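Local structure of putative ABC transporter (Thermobispora bispora, 4PE6) at residues A[20-25]-A[80-85]; A[39-44]-A[56-61]; A[148-153]-A[208-213]; A[230-235]-A[252-257]; A[285-290]-A[309-314]. The protein probably serves as the solute-binding component of an ABC transporter, perhaps for carbohydrates, and binds (2R,3S)-2,3,4-trihydroxybutanoic acid between its two lobes. All coordinates share one frame; numbering follows the deposited sequence.

Along the chain from the N terminus, strand 20-25 opens the first loop, which contact 1 closes on strand 84-88. Within that loop lies contact 2, joining helix 31-49 to strand 55-60; the two touch, since L23 pairs with K57 and V59 and packs on F40. The other contacts follow in series, none crossing another. Contact 3, about 37 Å from contact 1 between centres, closes the loop from strand 147-153 to strand 209-211. Contact 4 closes the beta-alpha-beta loop through helix 239-247 and continues that sheet through the V210 to A232 pairing. Contact 5 closes the loop through helix 293-302, tying broken strand 283-290, which packs on V257, to segment 309-314.

Contact 1 of 5, residues A[20-25]-A[80-85]; sequences FIALSN and QKPDAL
Strand 20-25 runs parallel to the start of strand 84-88; the interface is tight where F20 meets P82 and along the sheet bridges, looser at the rim with exposed K81 and partly exposed Q80 and D83. A22 N donates almost straight to A84 O over 2.9 Å. I21 and A84 occupy one face of the sheet, against helix 263-275, and I21 CD1 rests on the A84 methyl at 3.8 Å. A22 and L85 occupy the other face, against helix 67-78; the small methyl of A22 leaves room for both L85 CD1 and P82 CB. F20 has CG anti to the backbone N (chi1 170°), which carries its ring over the turn: P82 CB lies over one face, 4.1 Å from the centroid, a CH-pi contact, while the carbonyl oxygens of Q80 and K81 meet the edge. At the rim, K81 leaves helix 67-78 with positive phi and extends its amine away from strand 20-25. D83 turns inward: F20 N donates to the anti lone pair of D83 OD2 at 2.8 Å, and D83 N returns a bond of 2.8 Å to F20 O. An alanine at D83 would lose the carboxylate acceptor and would probably let the first residue of the strand fray. The acid thus supplies an acceptor for F20 N and the D83 backbone a donor for F20 O, extending the pairing ahead of its first regular bridge, I21 with A84.

Contact 2 of 5, residues A[39-44]-A[56-61]; sequences KFEEAA and YKVVNA
F40 is the first residue of helix segment 39-44 to reach strand 56-60. Its CG is anti to the backbone N (chi1 172°), so the ring swings across to the strand, and CD2 lies 3.7 Å from V58 CG2. Farther round the same ring, CE2 approaches Y56 CD1 at 4.2 Å, the two aromatic side chains sliding past each other in opposite directions. A large apolar ring suits this place because it is buried from several sides: L23 of strand 20-25 packs on it, and S264 of helix 263-275 touches it. E41 follows at the border of the contact, with its chain extended beyond CG and crossing both Y56 and V58 at about a right angle. Its methylene CG sits 4.0 Å from Y56 CE1, while OE2 passes V58 CG2 at 3.7 Å; glutamate can thus contribute its aliphatic stem to the packing. Helix and strand belong to a beta-alpha-beta unit, strand 20-25, helix 31-49 and strand 55-60, in which the helix packs on one face of the sheet and runs nearly antiparallel to strand 56-60, at 170° with the axes 9.6 Å apart. One turn beyond F40 comes A44, whose N donates to F40 O in the regular helical bond. Its methyl lies over one face of the Y56 ring, 3.8 Å from the centroid, as a CH-pi contact. Y56 holds CG in the crowded position between its backbone N and carbonyl carbon (chi1 72°), which turns that face to the helix; alanine is small enough to let the ring lie this close.

Contact 3 of 5, residues A[148-153]-A[208-213]; sequences NVIVVR and DAVIGC
Two parallel strands, 148-153 and 209-211, lie side by side in the sheet of an alpha/beta lobe typical of type I periplasmic binding proteins. On the face that carries V149, V151, A209 and I211, small meets branched: A209 offers only a methyl, and V149 CG1 settles beside it, 3.9 Å from A209 CB. A209 and I211 also pack on helix 128-142. On the other face V210 is the bump between two neighbours. Its CG2 sits against I150 CB at 4.1 Å, the two side chains lying side by side and pointing the same way. Its CG1 is anti to the backbone N (chi1 -176°) and so reaches obliquely to V152 CG2, a close 3.5 Å. Helix 190-200 covers I150 and V152, for which beta-branched residues suit both the extended backbone and the packing. Beyond the strand, G212 leaves the hollow that V152 needs: V152 CB comes within 4.0 Å of G212 CA, and a side-chain carbon on G212 would crowd it. The backbones interlock through I150: I150 N donates to A209 O, and I150 O accepts from I211 N. At the opposite end, D208 OD2 accepts from N148 N at 2.8 Å through its anti lone pair, while D208 N donates to N148 O. An alanine at D208 would lose that carboxylate acceptor and would probably loosen the first rung of the pairing. Near the C-terminal end of the pairing, a water bridges the strands, donating to V152 O at 2.8 Å and to I211 O at 3.1 Å.

Contact 4 of 5, residues A[230-235]-A[252-257]; sequences IPAVTF and NGSVAV
The F235 ring has V233 CG2 over one face, 3.5 Å above its plane and displaced toward the rim. S254 CB approaches obliquely, 3.6 Å from F235 CE2, and W245 of helix 239-247 also meets the ring, so a large aromatic is enclosed here. The second flat group, the N252 amide, is held in a folded pose by CG in the crowded position (chi1 64°). Its OD1 takes two donors, S254 OG at 2.8 Å and S254 N at 3.1 Å, the latter closing an Asx turn. Its ND2 makes weak bonds to the carbonyls of I230 and P231. G253 suits the bend, whose positive phi of 100° would press a side chain against the preceding carbonyl. S254 OG then works both ways: it donates to N252 OD1 and accepts an almost straight bond from V233 N at 2.9 Å, so a serine hydroxyl takes a place in the strand pairing. Farther on the backbones pair directly, V255 N giving to V233 O and F235 N to V255 O. T234 and V255 put their methyls side by side, CG2 to CG2 at 3.9 Å. Strands 232-235 and 255-258, parallel neighbours connected along the chain by helix 239-247, form a beta-alpha-beta unit of the lobe's sheet.

Contact 5 of 5, residues A[285-290]-A[309-314]; sequences TFPIVL and AAWPWT
Broken strand 283-290 stands in the sheet between strand 122-126 and strand 255-258, at the place where the two lobes meet, and segment 309-314 is the loop that lies along it before helix 315-327. Three aromatic rings carry the contact. The edge of F286 points at one face of the W313 six-membered ring, an edge-to-face pair with planes at 69° and centroids 4.9 Å apart. The closest approach is F286 CD2 to W313 CZ2, 3.4 Å. The opposite face of that indole is backed by W311 CB, and P287 meets its edge tip to tip, with P287 CD 3.8 Å from W313 CZ2. The indole is thus clasped from three directions, while its NE1 bonds to D260. W311 is turned to the strand by CG lying beside the backbone N (chi1 -61°), and its NE1 donates to I288 O at 2.9 Å. That oxygen is close to the plane of the indole, but the donor stands well above the carbonyl plane of I288; a second, weak bond goes to P287 O at 3.3 Å. Where the strand is interrupted around P287 and I288, the indole N-H of W311 supplies a donor to their carbonyls. V289 completes the packing with its two branches: CG2 lies over the five-membered ring of W311, 4.0 Å from the centroid, and CG1 touches A309 CB at 3.7 Å. V289 also pairs through its backbone with M258, a ligand-pocket residue. A strand passing between the lobes beside the ligand cleft is consistent with the interlobe hinge of type I periplasmic binding proteins.

Contact 1 of 5, residues A[20-25]-A[80-85]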
# COMPACT_ATOMS: atom_id res chain seq x y z
N PHE A 20 5.56 -23.98 6.83
CA PHE A 20 5.35 -22.88 7.76
C PHE A 20 5.69 -21.57 7.04
O PHE A 20 6.85 -21.34 6.66
CB PHE A 20 6.20 -23.11 9.02
CG PHE A 20 6.26 -21.94 9.98
CD1 PHE A 20 5.21 -21.02 10.09
CD2 PHE A 20 7.36 -21.80 10.80
CE1 PHE A 20 5.30 -19.96 10.98
CE2 PHE A 20 7.45 -20.74 11.69
CZ PHE A 20 6.42 -19.82 11.79
N ILE A 21 4.68 -20.74 6.83
CA ILE A 21 4.83 -19.42 6.18
C ILE A 21 4.79 -18.30 7.24
O ILE A 21 3.79 -18.14 7.94
CB ILE A 21 3.69 -19.14 5.18
CG1 ILE A 21 3.50 -20.33 4.21
CG2 ILE A 21 3.94 -17.84 4.43
CD1 ILE A 21 4.73 -20.69 3.40
N ALA A 22 5.89 -17.56 7.38
CA ALA A 22 5.98 -16.46 8.34
C ALA A 22 5.86 -15.14 7.59
O ALA A 22 6.37 -15.02 6.48
CB ALA A 22 7.31 -16.54 9.07
N LEU A 23 5.17 -14.17 8.17
CA LEU A 23 5.06 -12.82 7.60
C LEU A 23 5.55 -11.78 8.61
O LEU A 23 5.05 -11.71 9.75
CB LEU A 23 3.63 -12.51 7.16
CG LEU A 23 3.41 -11.22 6.35
CD1 LEU A 23 2.14 -11.33 5.51
CD2 LEU A 23 3.35 -9.98 7.22
N SER A 24 6.51 -10.98 8.19
CA SER A 24 7.05 -9.90 9.01
C SER A 24 6.67 -8.57 8.37
O SER A 24 7.01 -8.30 7.20
CB SER A 24 8.57 -9.99 9.13
OG SER A 24 9.11 -8.81 9.67
N ASN A 25 5.94 -7.76 9.12
CA ASN A 25 5.43 -6.48 8.61
C ASN A 25 6.02 -5.31 9.35
O ASN A 25 5.91 -5.23 10.59
CB ASN A 25 3.91 -6.47 8.73
CG ASN A 25 3.32 -5.12 8.42
OD1 ASN A 25 3.75 -4.43 7.50
ND2 ASN A 25 2.32 -4.72 9.17
N GLN A 80 12.01 -20.31 14.68
CA GLN A 80 10.87 -21.21 14.54
C GLN A 80 10.88 -21.96 13.22
O GLN A 80 9.94 -22.69 12.91
CB GLN A 80 9.57 -20.42 14.67
CG GLN A 80 9.39 -19.77 16.03
CD GLN A 80 8.16 -18.89 16.07
OE1 GLN A 80 8.28 -17.67 16.15
NE2 GLN A 80 6.98 -19.49 16.03
N LYS A 81 11.93 -21.77 12.42
CA LYS A 81 12.16 -22.56 11.22
C LYS A 81 11.06 -22.44 10.17
O LYS A 81 10.51 -23.44 9.71
CB LYS A 81 12.38 -24.03 11.60
CG LYS A 81 13.64 -24.26 12.42
CD LYS A 81 14.88 -24.14 11.54
CE LYS A 81 16.09 -24.76 12.21
NZ LYS A 81 16.45 -24.02 13.45
N PRO A 82 10.76 -21.21 9.75
CA PRO A 82 9.80 -21.08 8.69
C PRO A 82 10.38 -21.60 7.36
O PRO A 82 11.57 -21.52 7.12
CB PRO A 82 9.55 -19.58 8.63
CG PRO A 82 10.88 -18.98 9.01
CD PRO A 82 11.44 -19.93 10.04
N ASP A 83 9.51 -22.12 6.51
CA ASP A 83 9.90 -22.53 5.16
C ASP A 83 9.97 -21.37 4.16
O ASP A 83 10.74 -21.39 3.19
CB ASP A 83 8.92 -23.61 4.70
CG ASP A 83 9.02 -24.84 5.57
OD1 ASP A 83 10.10 -25.47 5.56
OD2 ASP A 83 8.05 -25.15 6.30
N ALA A 84 9.12 -20.39 4.39
CA ALA A 84 9.11 -19.13 3.64
C ALA A 84 8.83 -17.99 4.59
O ALA A 84 8.10 -18.14 5.59
CB ALA A 84 8.08 -19.16 2.52
N LEU A 85 9.38 -16.84 4.24
CA LEU A 85 9.25 -15.63 4.99
C LEU A 85 8.81 -14.53 4.03
O LEU A 85 9.47 -14.27 3.01
CB LEU A 85 10.61 -15.28 5.63
CG LEU A 85 10.66 -13.97 6.40
CD1 LEU A 85 9.72 -14.00 7.61
CD2 LEU A 85 12.11 -13.69 6.81

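Contact 2 of 5, residues A[39-44]-A[56-61]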
# COMPACT_ATOMS: atom_id res chain seq x y z
N LYS A 39 -6.31 -9.88 4.94
CA LYS A 39 -6.42 -10.69 3.72
C LYS A 39 -5.42 -11.85 3.72
O LYS A 39 -5.78 -12.96 3.32
CB LYS A 39 -6.22 -9.83 2.47
CG LYS A 39 -7.25 -8.73 2.29
CD LYS A 39 -8.64 -9.29 2.02
CE LYS A 39 -9.68 -8.19 2.06
NZ LYS A 39 -10.88 -8.60 1.30
N PHE A 40 -4.18 -11.61 4.17
CA PHE A 40 -3.21 -12.68 4.32
C PHE A 40 -3.69 -13.75 5.28
O PHE A 40 -3.58 -14.93 5.00
CB PHE A 40 -1.85 -12.16 4.85
CG PHE A 40 -0.89 -13.28 5.18
CD1 PHE A 40 -0.21 -13.95 4.17
CD2 PHE A 40 -0.71 -13.69 6.49
CE1 PHE A 40 0.67 -14.98 4.47
CE2 PHE A 40 0.15 -14.72 6.80
CZ PHE A 40 0.84 -15.38 5.78
N GLU A 41 -4.21 -13.33 6.43
CA GLU A 41 -4.60 -14.29 7.44
C GLU A 41 -5.81 -15.11 6.99
O GLU A 41 -5.86 -16.32 7.22
CB GLU A 41 -4.89 -13.57 8.76
CG GLU A 41 -3.63 -13.18 9.49
CD GLU A 41 -3.91 -12.39 10.76
OE1 GLU A 41 -4.97 -11.73 10.84
OE2 GLU A 41 -3.05 -12.40 11.66
N GLU A 42 -6.77 -14.47 6.34
CA GLU A 42 -7.89 -15.19 5.73
C GLU A 42 -7.39 -16.20 4.68
O GLU A 42 -7.83 -17.33 4.67
CB GLU A 42 -8.86 -14.21 5.10
CG GLU A 42 -9.97 -14.85 4.30
CD GLU A 42 -10.87 -13.81 3.65
OE1 GLU A 42 -10.40 -13.01 2.81
OE2 GLU A 42 -12.07 -13.82 3.96
N ALA A 43 -6.49 -15.78 3.81
CA ALA A 43 -5.99 -16.68 2.77
C ALA A 43 -5.16 -17.84 3.36
O ALA A 43 -5.24 -18.98 2.88
CB ALA A 43 -5.15 -15.93 1.75
N ALA A 44 -4.37 -17.54 4.38
CA ALA A 44 -3.52 -18.54 5.02
C ALA A 44 -4.35 -19.60 5.73
O ALA A 44 -4.08 -20.79 5.62
CB ALA A 44 -2.59 -17.88 6.01
N TYR A 56 1.03 -20.76 9.94
CA TYR A 56 1.33 -19.39 9.54
C TYR A 56 1.46 -18.51 10.78
O TYR A 56 0.83 -18.78 11.81
CB TYR A 56 0.26 -18.85 8.58
CG TYR A 56 -1.09 -18.53 9.20
CD1 TYR A 56 -1.36 -17.27 9.73
CD2 TYR A 56 -2.11 -19.49 9.22
CE1 TYR A 56 -2.60 -16.99 10.29
CE2 TYR A 56 -3.35 -19.20 9.77
CZ TYR A 56 -3.59 -17.96 10.30
OH TYR A 56 -4.82 -17.69 10.86
N LYS A 57 2.28 -17.47 10.66
CA LYS A 57 2.49 -16.51 11.72
C LYS A 57 2.70 -15.10 11.15
O LYS A 57 3.46 -14.92 10.17
CB LYS A 57 3.70 -16.90 12.56
CG LYS A 57 3.76 -16.22 13.92
CD LYS A 57 5.00 -16.66 14.68
CE LYS A 57 5.31 -15.75 15.85
NZ LYS A 57 4.44 -16.09 16.99
N VAL A 58 2.03 -14.13 11.77
CA VAL A 58 2.21 -12.71 11.48
C VAL A 58 2.90 -11.99 12.64
O VAL A 58 2.48 -12.08 13.80
CB VAL A 58 0.86 -12.04 11.22
CG1 VAL A 58 1.00 -10.52 11.14
CG2 VAL A 58 0.26 -12.60 9.94
N VAL A 59 3.95 -11.24 12.32
CA VAL A 59 4.54 -10.38 13.33
C VAL A 59 4.66 -8.96 12.81
O VAL A 59 5.21 -8.75 11.73
CB VAL A 59 5.89 -10.92 13.79
CG1 VAL A 59 6.49 -9.98 14.82
CG2 VAL A 59 5.72 -12.33 14.38
N ASN A 60 4.12 -8.01 13.57
CA ASN A 60 4.17 -6.59 13.21
C ASN A 60 5.18 -5.85 14.07
O ASN A 60 5.16 -5.98 15.30
CB ASN A 60 2.81 -5.90 13.41
CG ASN A 60 1.71 -6.50 12.54
OD1 ASN A 60 1.81 -6.53 11.30
ND2 ASN A 60 0.63 -6.94 13.19
N ALA A 61 6.03 -5.06 13.44
CA ALA A 61 6.91 -4.15 14.18
C ALA A 61 6.10 -2.90 14.64
O ALA A 61 5.44 -2.28 13.82
CB ALA A 61 8.10 -3.74 13.32

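Contact 3 of 5, residues A[148-153]-A[208-213]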
# COMPACT_ATOMS: atom_id res chain seq x y z
N ASN A 148 -2.88 26.64 -4.19
CA ASN A 148 -2.08 26.22 -3.06
C ASN A 148 -2.37 24.76 -2.72
O ASN A 148 -3.53 24.33 -2.69
CB ASN A 148 -2.37 27.10 -1.85
CG ASN A 148 -1.97 28.55 -2.07
OD1 ASN A 148 -0.94 28.84 -2.70
ND2 ASN A 148 -2.76 29.47 -1.51
N VAL A 149 -1.32 24.00 -2.48
CA VAL A 149 -1.47 22.61 -2.10
C VAL A 149 -0.69 22.22 -0.86
O VAL A 149 0.36 22.83 -0.53
CB VAL A 149 -1.07 21.65 -3.23
CG1 VAL A 149 -1.93 21.88 -4.45
CG2 VAL A 149 0.41 21.80 -3.56
N ILE A 150 -1.20 21.19 -0.18
CA ILE A 150 -0.47 20.56 0.91
C ILE A 150 -0.06 19.16 0.45
O ILE A 150 -0.86 18.44 -0.14
CB ILE A 150 -1.33 20.47 2.19
CG1 ILE A 150 -1.57 21.87 2.75
CG2 ILE A 150 -0.68 19.56 3.23
CD1 ILE A 150 -2.47 21.90 3.97
N VAL A 151 1.19 18.79 0.70
CA VAL A 151 1.65 17.43 0.47
C VAL A 151 1.68 16.71 1.81
O VAL A 151 2.34 17.16 2.75
CB VAL A 151 3.07 17.40 -0.16
CG1 VAL A 151 3.54 15.97 -0.42
CG2 VAL A 151 3.09 18.21 -1.44
N VAL A 152 1.01 15.56 1.86
CA VAL A 152 1.02 14.70 3.02
C VAL A 152 1.74 13.42 2.65
O VAL A 152 1.24 12.64 1.84
CB VAL A 152 -0.40 14.34 3.49
CG1 VAL A 152 -0.32 13.45 4.71
CG2 VAL A 152 -1.25 15.59 3.76
N ARG A 153 2.92 13.23 3.20
CA ARG A 153 3.71 12.05 2.91
C ARG A 153 3.16 10.79 3.55
O ARG A 153 2.43 10.82 4.57
CB ARG A 153 5.15 12.27 3.34
CG ARG A 153 5.81 13.42 2.59
CD ARG A 153 7.27 13.63 2.97
NE ARG A 153 8.09 12.48 2.62
CZ ARG A 153 9.43 12.49 2.63
NH1 ARG A 153 10.10 13.56 3.00
NH2 ARG A 153 10.11 11.41 2.30
N ASP A 208 -6.22 24.54 -2.08
CA ASP A 208 -7.06 24.00 -3.16
C ASP A 208 -7.02 22.48 -3.26
O ASP A 208 -7.99 21.83 -3.69
CB ASP A 208 -6.64 24.66 -4.46
CG ASP A 208 -6.74 26.17 -4.38
OD1 ASP A 208 -7.88 26.64 -4.29
OD2 ASP A 208 -5.71 26.88 -4.35
N ALA A 209 -5.91 21.89 -2.86
CA ALA A 209 -5.78 20.44 -2.90
C ALA A 209 -4.82 19.93 -1.85
O ALA A 209 -3.86 20.61 -1.48
CB ALA A 209 -5.32 20.00 -4.28
N VAL A 210 -5.05 18.69 -1.42
CA VAL A 210 -4.12 17.99 -0.56
C VAL A 210 -3.74 16.66 -1.19
O VAL A 210 -4.58 15.76 -1.31
CB VAL A 210 -4.69 17.79 0.84
CG1 VAL A 210 -3.65 17.13 1.73
CG2 VAL A 210 -5.16 19.13 1.40
N ILE A 211 -2.48 16.57 -1.62
CA ILE A 211 -1.96 15.40 -2.29
C ILE A 211 -1.34 14.51 -1.23
O ILE A 211 -0.27 14.82 -0.67
CB ILE A 211 -0.92 15.78 -3.37
CG1 ILE A 211 -1.57 16.67 -4.43
CG2 ILE A 211 -0.36 14.54 -4.02
CD1 ILE A 211 -0.61 17.17 -5.50
N GLY A 212 -2.02 13.41 -0.95
CA GLY A 212 -1.61 12.54 0.12
C GLY A 212 -1.50 11.10 -0.27
O GLY A 212 -1.44 10.76 -1.47
N CYS A 213 -1.49 10.25 0.76
CA CYS A 213 -1.37 8.81 0.63
C CYS A 213 -2.60 8.17 1.27
O CYS A 213 -2.59 7.91 2.47
CB CYS A 213 -0.11 8.33 1.35
SG CYS A 213 0.15 6.55 1.26
O HOH W 1 1.83 12.53 -0.90

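Contact 4 of 5, residues A[230-235]-A[252-257]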
# COMPACT_ATOMS: atom_id res chain seq x y z
N ILE A 230 -13.80 21.89 1.85
CA ILE A 230 -13.06 20.67 1.65
C ILE A 230 -12.32 20.78 0.28
O ILE A 230 -12.96 21.00 -0.74
CB ILE A 230 -14.03 19.45 1.68
CG1 ILE A 230 -14.88 19.43 2.98
CG2 ILE A 230 -13.29 18.13 1.50
CD1 ILE A 230 -14.11 19.28 4.28
N PRO A 231 -10.99 20.67 0.27
CA PRO A 231 -10.27 20.70 -1.03
C PRO A 231 -10.35 19.40 -1.80
O PRO A 231 -10.96 18.45 -1.33
CB PRO A 231 -8.82 20.95 -0.60
CG PRO A 231 -8.73 20.30 0.74
CD PRO A 231 -10.06 20.54 1.40
N ALA A 232 -9.73 19.35 -2.99
CA ALA A 232 -9.53 18.05 -3.65
C ALA A 232 -8.58 17.23 -2.79
O ALA A 232 -7.54 17.72 -2.38
CB ALA A 232 -8.96 18.23 -5.06
N VAL A 233 -8.96 16.00 -2.48
CA VAL A 233 -8.15 15.12 -1.65
C VAL A 233 -7.88 13.77 -2.30
O VAL A 233 -8.46 13.41 -3.34
CB VAL A 233 -8.78 14.91 -0.24
CG1 VAL A 233 -8.84 16.22 0.53
CG2 VAL A 233 -10.17 14.31 -0.35
N THR A 234 -6.99 13.00 -1.69
CA THR A 234 -6.66 11.66 -2.14
C THR A 234 -7.22 10.71 -1.11
O THR A 234 -6.64 10.52 -0.05
CB THR A 234 -5.14 11.47 -2.29
OG1 THR A 234 -4.48 11.82 -1.06
CG2 THR A 234 -4.61 12.34 -3.41
N PHE A 235 -8.39 10.13 -1.40
CA PHE A 235 -9.08 9.30 -0.44
C PHE A 235 -8.44 7.95 -0.25
O PHE A 235 -7.86 7.38 -1.17
CB PHE A 235 -10.52 9.06 -0.89
CG PHE A 235 -11.41 10.24 -0.68
CD1 PHE A 235 -11.68 10.69 0.61
CD2 PHE A 235 -12.00 10.88 -1.75
CE1 PHE A 235 -12.51 11.77 0.82
CE2 PHE A 235 -12.84 11.97 -1.53
CZ PHE A 235 -13.09 12.40 -0.25
N ASN A 252 -14.97 17.61 -6.79
CA ASN A 252 -14.01 18.71 -6.79
C ASN A 252 -12.60 18.30 -7.22
O ASN A 252 -11.64 19.03 -6.96
CB ASN A 252 -13.94 19.29 -5.38
CG ASN A 252 -13.41 18.31 -4.36
OD1 ASN A 252 -13.20 17.13 -4.65
ND2 ASN A 252 -13.20 18.79 -3.14
N GLY A 253 -12.47 17.15 -7.86
CA GLY A 253 -11.17 16.67 -8.31
C GLY A 253 -10.59 15.62 -7.39
O GLY A 253 -9.47 15.13 -7.62
N SER A 254 -11.31 15.28 -6.31
CA SER A 254 -10.85 14.24 -5.40
C SER A 254 -10.67 12.94 -6.14
O SER A 254 -11.35 12.70 -7.13
CB SER A 254 -11.79 14.10 -4.20
OG SER A 254 -11.66 15.23 -3.35
N VAL A 255 -9.71 12.12 -5.70
CA VAL A 255 -9.43 10.81 -6.32
C VAL A 255 -9.33 9.72 -5.25
O VAL A 255 -9.24 10.02 -4.06
CB VAL A 255 -8.15 10.83 -7.16
CG1 VAL A 255 -8.32 11.78 -8.32
CG2 VAL A 255 -6.94 11.20 -6.29
N ALA A 256 -9.39 8.47 -5.69
CA ALA A 256 -9.21 7.33 -4.81
C ALA A 256 -8.37 6.28 -5.49
O ALA A 256 -8.85 5.53 -6.36
CB ALA A 256 -10.56 6.73 -4.42
N VAL A 257 -7.10 6.23 -5.11
CA VAL A 257 -6.13 5.28 -5.67
C VAL A 257 -5.12 4.86 -4.59
O VAL A 257 -4.66 5.69 -3.80
CB VAL A 257 -5.43 5.86 -6.92
CG1 VAL A 257 -4.77 7.21 -6.61
CG2 VAL A 257 -4.41 4.88 -7.49
O HOH W 2 -5.76 8.10 -2.90

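Contact 5 of 5, residues A[285-290]-A[309-314]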
# COMPACT_ATOMS: atom_id res chain seq x y z
N THR A 285 5.90 -7.04 -10.92
CA THR A 285 4.98 -5.92 -10.69
C THR A 285 3.53 -6.35 -10.83
O THR A 285 3.08 -6.77 -11.90
CB THR A 285 5.30 -4.72 -11.60
OG1 THR A 285 6.60 -4.22 -11.24
CG2 THR A 285 4.31 -3.62 -11.40
N PHE A 286 2.80 -6.26 -9.73
CA PHE A 286 1.38 -6.52 -9.70
C PHE A 286 0.61 -5.17 -9.71
O PHE A 286 1.21 -4.10 -9.51
CB PHE A 286 1.03 -7.35 -8.45
CG PHE A 286 1.15 -8.84 -8.65
CD1 PHE A 286 2.35 -9.40 -9.04
CD2 PHE A 286 0.06 -9.67 -8.43
CE1 PHE A 286 2.47 -10.77 -9.24
CE2 PHE A 286 0.17 -11.04 -8.62
CZ PHE A 286 1.37 -11.60 -9.04
N PRO A 287 -0.71 -5.21 -9.95
CA PRO A 287 -1.48 -3.99 -10.18
C PRO A 287 -1.96 -3.28 -8.94
O PRO A 287 -2.42 -3.91 -7.98
CB PRO A 287 -2.69 -4.48 -10.98
CG PRO A 287 -2.88 -5.90 -10.52
CD PRO A 287 -1.48 -6.41 -10.34
N ILE A 288 -1.91 -1.95 -9.00
CA ILE A 288 -2.51 -1.10 -7.98
C ILE A 288 -4.05 -1.15 -8.07
O ILE A 288 -4.60 -1.85 -8.94
CB ILE A 288 -2.04 0.36 -8.13
CG1 ILE A 288 -2.43 0.91 -9.52
CG2 ILE A 288 -0.53 0.48 -7.89
CD1 ILE A 288 -2.23 2.41 -9.66
N VAL A 289 -4.73 -0.43 -7.18
CA VAL A 289 -6.19 -0.33 -7.14
C VAL A 289 -6.59 1.13 -7.39
O VAL A 289 -6.59 1.96 -6.48
CB VAL A 289 -6.80 -0.80 -5.79
CG1 VAL A 289 -8.32 -0.82 -5.87
CG2 VAL A 289 -6.27 -2.19 -5.41
N LEU A 290 -6.89 1.43 -8.65
CA LEU A 290 -7.38 2.75 -9.03
C LEU A 290 -8.91 2.69 -9.08
O LEU A 290 -9.47 1.90 -9.82
CB LEU A 290 -6.80 3.13 -10.39
CG LEU A 290 -7.34 4.38 -11.09
CD1 LEU A 290 -6.92 5.64 -10.37
CD2 LEU A 290 -6.89 4.38 -12.56
N ALA A 309 -10.02 -1.63 -0.47
CA ALA A 309 -10.15 -2.36 -1.72
C ALA A 309 -8.87 -3.15 -1.96
O ALA A 309 -7.75 -2.63 -1.77
CB ALA A 309 -10.43 -1.42 -2.88
N ALA A 310 -9.05 -4.40 -2.38
CA ALA A 310 -7.98 -5.38 -2.52
C ALA A 310 -8.32 -6.35 -3.64
O ALA A 310 -9.48 -6.69 -3.80
CB ALA A 310 -7.79 -6.12 -1.21
N TRP A 311 -7.34 -6.78 -4.44
CA TRP A 311 -7.65 -7.72 -5.51
C TRP A 311 -7.74 -9.15 -4.92
O TRP A 311 -6.92 -9.53 -4.07
CB TRP A 311 -6.63 -7.66 -6.64
CG TRP A 311 -6.53 -6.33 -7.33
CD1 TRP A 311 -5.40 -5.58 -7.48
CD2 TRP A 311 -7.58 -5.62 -7.98
NE1 TRP A 311 -5.69 -4.44 -8.21
CE2 TRP A 311 -7.02 -4.44 -8.51
CE3 TRP A 311 -8.95 -5.87 -8.18
CZ2 TRP A 311 -7.78 -3.49 -9.21
CZ3 TRP A 311 -9.69 -4.94 -8.88
CH2 TRP A 311 -9.10 -3.76 -9.39
N PRO A 312 -8.76 -9.92 -5.32
CA PRO A 312 -8.90 -11.27 -4.75
C PRO A 312 -8.02 -12.29 -5.47
O PRO A 312 -8.49 -13.02 -6.36
CB PRO A 312 -10.40 -11.56 -4.95
CG PRO A 312 -10.75 -10.82 -6.20
CD PRO A 312 -9.89 -9.58 -6.21
N TRP A 313 -6.75 -12.36 -5.08
CA TRP A 313 -5.84 -13.31 -5.71
C TRP A 313 -6.13 -14.73 -5.28
O TRP A 313 -6.17 -15.04 -4.09
CB TRP A 313 -4.37 -12.95 -5.40
CG TRP A 313 -4.04 -11.60 -5.84
CD1 TRP A 313 -3.87 -10.51 -5.04
CD2 TRP A 313 -3.84 -11.16 -7.18
NE1 TRP A 313 -3.59 -9.41 -5.80
CE2 TRP A 313 -3.57 -9.78 -7.13
CE3 TRP A 313 -3.87 -11.79 -8.43
CZ2 TRP A 313 -3.31 -9.02 -8.26
CZ3 TRP A 313 -3.62 -11.03 -9.57
CH2 TRP A 313 -3.34 -9.66 -9.48
N THR A 314 -6.40 -15.58 -6.26
CA THR A 314 -6.39 -17.01 -6.08
C THR A 314 -5.02 -17.46 -6.56
O THR A 314 -4.29 -16.72 -7.22
CB THR A 314 -7.47 -17.70 -6.92
OG1 THR A 314 -7.31 -17.36 -8.31
CG2 THR A 314 -8.88 -17.27 -6.45